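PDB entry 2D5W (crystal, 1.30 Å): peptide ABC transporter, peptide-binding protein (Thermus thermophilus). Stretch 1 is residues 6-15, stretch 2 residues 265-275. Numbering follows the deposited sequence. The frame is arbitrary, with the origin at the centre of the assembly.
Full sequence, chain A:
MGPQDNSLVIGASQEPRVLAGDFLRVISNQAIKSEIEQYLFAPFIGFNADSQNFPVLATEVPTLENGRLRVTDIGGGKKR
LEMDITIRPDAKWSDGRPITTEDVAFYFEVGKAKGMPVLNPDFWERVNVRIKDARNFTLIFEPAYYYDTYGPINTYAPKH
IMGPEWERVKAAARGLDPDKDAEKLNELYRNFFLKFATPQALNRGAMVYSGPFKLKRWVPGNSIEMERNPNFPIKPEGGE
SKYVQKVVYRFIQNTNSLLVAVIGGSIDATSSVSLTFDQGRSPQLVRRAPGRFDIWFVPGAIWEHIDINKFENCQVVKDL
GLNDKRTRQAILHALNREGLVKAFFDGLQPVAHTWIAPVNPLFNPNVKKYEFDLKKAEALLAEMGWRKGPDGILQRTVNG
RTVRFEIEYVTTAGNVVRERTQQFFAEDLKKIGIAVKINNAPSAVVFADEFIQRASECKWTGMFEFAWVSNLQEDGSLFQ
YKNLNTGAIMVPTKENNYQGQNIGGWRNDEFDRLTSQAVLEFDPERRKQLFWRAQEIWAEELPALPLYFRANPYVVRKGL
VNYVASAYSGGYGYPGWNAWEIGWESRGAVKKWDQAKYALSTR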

# COMPACT_ATOMS: atom_id res chain seq x y z
N ASN A 6 -3.60 -21.64 -22.43
CA ASN A 6 -3.55 -20.18 -22.52
C ASN A 6 -3.99 -19.50 -21.23
O ASN A 6 -4.91 -18.67 -21.22
CB ASN A 6 -4.42 -19.71 -23.69
CG ASN A 6 -4.00 -18.36 -24.22
OD1 ASN A 6 -3.02 -17.78 -23.75
ND2 ASN A 6 -4.73 -17.85 -25.20
N SER A 7 -3.33 -19.86 -20.13
CA SER A 7 -3.65 -19.30 -18.83
C SER A 7 -2.41 -18.77 -18.12
O SER A 7 -1.28 -19.01 -18.56
CB SER A 7 -4.32 -20.36 -17.95
OG SER A 7 -3.44 -21.45 -17.71
N LEU A 8 -2.64 -18.06 -17.02
CA LEU A 8 -1.57 -17.46 -16.22
C LEU A 8 -1.81 -17.71 -14.74
O LEU A 8 -2.78 -17.20 -14.17
CB LEU A 8 -1.51 -15.96 -16.49
CG LEU A 8 -0.60 -15.12 -15.59
CD1 LEU A 8 0.84 -15.56 -15.74
CD2 LEU A 8 -0.75 -13.65 -15.95
N VAL A 9 -0.94 -18.49 -14.11
CA VAL A 9 -1.05 -18.77 -12.68
C VAL A 9 -0.01 -17.93 -11.95
O VAL A 9 1.19 -18.04 -12.21
CB VAL A 9 -0.80 -20.27 -12.39
CG1 VAL A 9 -0.83 -20.52 -10.89
CG2 VAL A 9 -1.86 -21.12 -13.08
N ILE A 10 -0.49 -17.09 -11.04
CA ILE A 10 0.36 -16.20 -10.26
C ILE A 10 0.37 -16.62 -8.80
O ILE A 10 -0.68 -16.82 -8.19
CB ILE A 10 -0.14 -14.75 -10.38
CG1 ILE A 10 -0.15 -14.32 -11.85
CG2 ILE A 10 0.73 -13.82 -9.55
CD1 ILE A 10 -0.84 -12.99 -12.10
N GLY A 11 1.57 -16.75 -8.23
CA GLY A 11 1.69 -17.14 -6.84
C GLY A 11 1.87 -15.95 -5.91
O GLY A 11 2.66 -15.04 -6.19
N ALA A 12 1.14 -15.97 -4.80
CA ALA A 12 1.20 -14.90 -3.80
C ALA A 12 1.21 -15.49 -2.40
O ALA A 12 0.69 -16.58 -2.18
CB ALA A 12 0.01 -13.96 -3.97
N SER A 13 1.79 -14.76 -1.45
CA SER A 13 1.86 -15.23 -0.07
C SER A 13 0.86 -14.54 0.86
O SER A 13 0.85 -14.80 2.07
CB SER A 13 3.28 -15.05 0.48
OG SER A 13 3.66 -13.69 0.47
N GLN A 14 0.04 -13.65 0.30
CA GLN A 14 -0.98 -12.95 1.07
C GLN A 14 -2.24 -12.91 0.23
O GLN A 14 -2.17 -12.89 -1.00
CB GLN A 14 -0.51 -11.53 1.40
CG GLN A 14 0.69 -11.51 2.33
CD GLN A 14 1.20 -10.12 2.63
OE1 GLN A 14 0.47 -9.14 2.53
NE2 GLN A 14 2.46 -10.04 3.03
N GLU A 15 -3.39 -12.92 0.89
CA GLU A 15 -4.68 -12.92 0.21
C GLU A 15 -5.53 -11.72 0.61
O GLU A 15 -5.54 -11.33 1.78
CB GLU A 15 -5.42 -14.22 0.55
CG GLU A 15 -6.73 -14.42 -0.18
CD GLU A 15 -7.34 -15.79 0.07
OE1 GLU A 15 -6.65 -16.66 0.65
OE2 GLU A 15 -8.51 -16.01 -0.32
N GLY A 265 7.33 -25.60 -10.51
CA GLY A 265 6.94 -25.34 -11.89
C GLY A 265 5.49 -25.11 -12.25
O GLY A 265 5.20 -24.77 -13.39
N SER A 266 4.56 -25.29 -11.31
CA SER A 266 3.15 -25.10 -11.62
C SER A 266 2.70 -23.64 -11.60
O SER A 266 1.58 -23.32 -12.01
CB SER A 266 2.27 -25.91 -10.67
OG SER A 266 2.33 -25.42 -9.34
N ILE A 267 3.57 -22.75 -11.14
CA ILE A 267 3.27 -21.33 -11.06
C ILE A 267 4.02 -20.59 -12.17
O ILE A 267 5.25 -20.67 -12.27
CB ILE A 267 3.63 -20.79 -9.67
CG1 ILE A 267 2.69 -21.42 -8.63
CG2 ILE A 267 3.54 -19.27 -9.64
CD1 ILE A 267 3.08 -21.17 -7.19
N ASP A 268 3.28 -19.86 -13.01
CA ASP A 268 3.87 -19.14 -14.13
C ASP A 268 4.65 -17.89 -13.77
O ASP A 268 5.65 -17.57 -14.40
CB ASP A 268 2.79 -18.76 -15.14
CG ASP A 268 2.06 -19.97 -15.69
OD1 ASP A 268 2.73 -20.90 -16.18
OD2 ASP A 268 0.81 -19.99 -15.64
N ALA A 269 4.18 -17.17 -12.76
CA ALA A 269 4.83 -15.93 -12.34
C ALA A 269 4.49 -15.63 -10.90
O ALA A 269 3.49 -16.11 -10.38
CB ALA A 269 4.37 -14.78 -13.23
N THR A 270 5.32 -14.82 -10.25
CA THR A 270 5.05 -14.46 -8.88
C THR A 270 4.56 -13.02 -8.76
O THR A 270 4.87 -12.16 -9.59
CB THR A 270 6.29 -14.66 -7.98
OG1 THR A 270 7.41 -13.96 -8.54
CG2 THR A 270 6.61 -16.14 -7.85
N SER A 271 3.78 -12.80 -7.72
CA SER A 271 3.19 -11.51 -7.39
C SER A 271 4.23 -10.61 -6.74
O SER A 271 5.32 -11.06 -6.37
CB SER A 271 2.03 -11.75 -6.41
OG SER A 271 1.58 -10.57 -5.78
N SER A 272 3.91 -9.33 -6.60
CA SER A 272 4.80 -8.40 -5.91
C SER A 272 4.73 -8.76 -4.42
O SER A 272 5.56 -8.31 -3.63
CB SER A 272 4.36 -6.95 -6.13
OG SER A 272 3.10 -6.69 -5.52
N VAL A 273 3.73 -9.55 -4.04
CA VAL A 273 3.57 -9.99 -2.65
C VAL A 273 3.68 -11.51 -2.67
O VAL A 273 2.68 -12.24 -2.68
CB VAL A 273 2.20 -9.57 -2.07
CG1 VAL A 273 2.14 -9.93 -0.59
CG2 VAL A 273 1.99 -8.07 -2.25
N SER A 274 4.92 -11.99 -2.68
CA SER A 274 5.17 -13.42 -2.75
C SER A 274 6.40 -13.83 -1.95
O SER A 274 6.33 -13.97 -0.73
CB SER A 274 5.31 -13.84 -4.22
OG SER A 274 6.29 -13.08 -4.90
N LEU A 275 7.52 -14.01 -2.64
CA LEU A 275 8.78 -14.42 -2.02
C LEU A 275 9.58 -13.23 -1.52
O LEU A 275 9.46 -12.13 -2.05
CB LEU A 275 9.62 -15.20 -3.03
CG LEU A 275 8.96 -16.38 -3.73
CD1 LEU A 275 9.91 -16.96 -4.77
CD2 LEU A 275 8.57 -17.44 -2.70

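The shortest link between the two stretches joins a side chain to a backbone: the amide N of Val 9 donates to OD2 of Asp 268 at 2.8 Å, with a nearly straight angle of 163°. Asp 268 points its CA-to-CB bond toward the first stretch, and its m rotamer carries the carboxylate to the Val 9 amide. The other carboxylate oxygen, OD1, is satisfied elsewhere in the structure. Val 9 O accepts from Ala 269 N at 3.2 Å and, weakly, from Asp 268 N at 2.9 Å, where the angle falls to 125°. An acidic side chain thus begins the ladder just ahead of the point where backbone pairing takes over.

From there the pattern is that of parallel strands, with one residue of the first stretch bonding to two residues of the second. Gly 11 N donates to Ala 269 O at 3.0 Å, and Gly 11 O accepts from Ser 271 N at 2.9 Å, so that Gly 11 straddles Thr 270. The bridges pair Ile 10 with Ala 269 and Gly 11 with Thr 270. Ala 269 O also receives a CA-H...O contact from Ile 10 CA at 3.1 Å, a common supplement where strands run this close.

Beyond Ser 271 the second stretch turns, yet it returns a carbonyl to the same edge: Ser 13 N donates to Val 273 O at 2.9 Å, and Ala 12 CA approaches that oxygen at 3.2 Å. The Ser 13 side chain, in rotamer p, adds a bond from OG to Ser 274 O at 2.9 Å. Two bonds within the second stretch brace this turn. Val 273 N donates to Ser 271 OG at 2.9 Å, and Ser 274 OG donates to Ser 271 O at 2.7 Å, so the serines spend their hydroxyls on shape as well as on contact.

Packing fills the space around this ladder. On the face carrying Ile 10 and Ala 269, Ile 10 CG2 reaches Ser 271 CB at 4.0 Å, while Leu 8, whose end comes nearer than its CA-to-CB direction suggests, brings CD1 to 4.4 Å from Ala 269 CB. The face of Gly 11 and Thr 270 has a different rule. Ile 267 lays its CG2 3.5 Å from Gly 11 N, and a CB modelled on Gly 11 would sit only 3.1 Å from Ile 267 CD1; the absent side chain leaves room for the isoleucine. Val 9 CG1 extends this apolar patch, 4.3 Å from Ile 267 CG1.

At the far end Val 273 points toward the first stretch and sets CG1 3.4 Å from Gln 14 CD, packing a methyl against an amide group whose OE1 and NE2 are bonded elsewhere. One cost remains: Gln 14 N is buried by the contact and has no partner in the model.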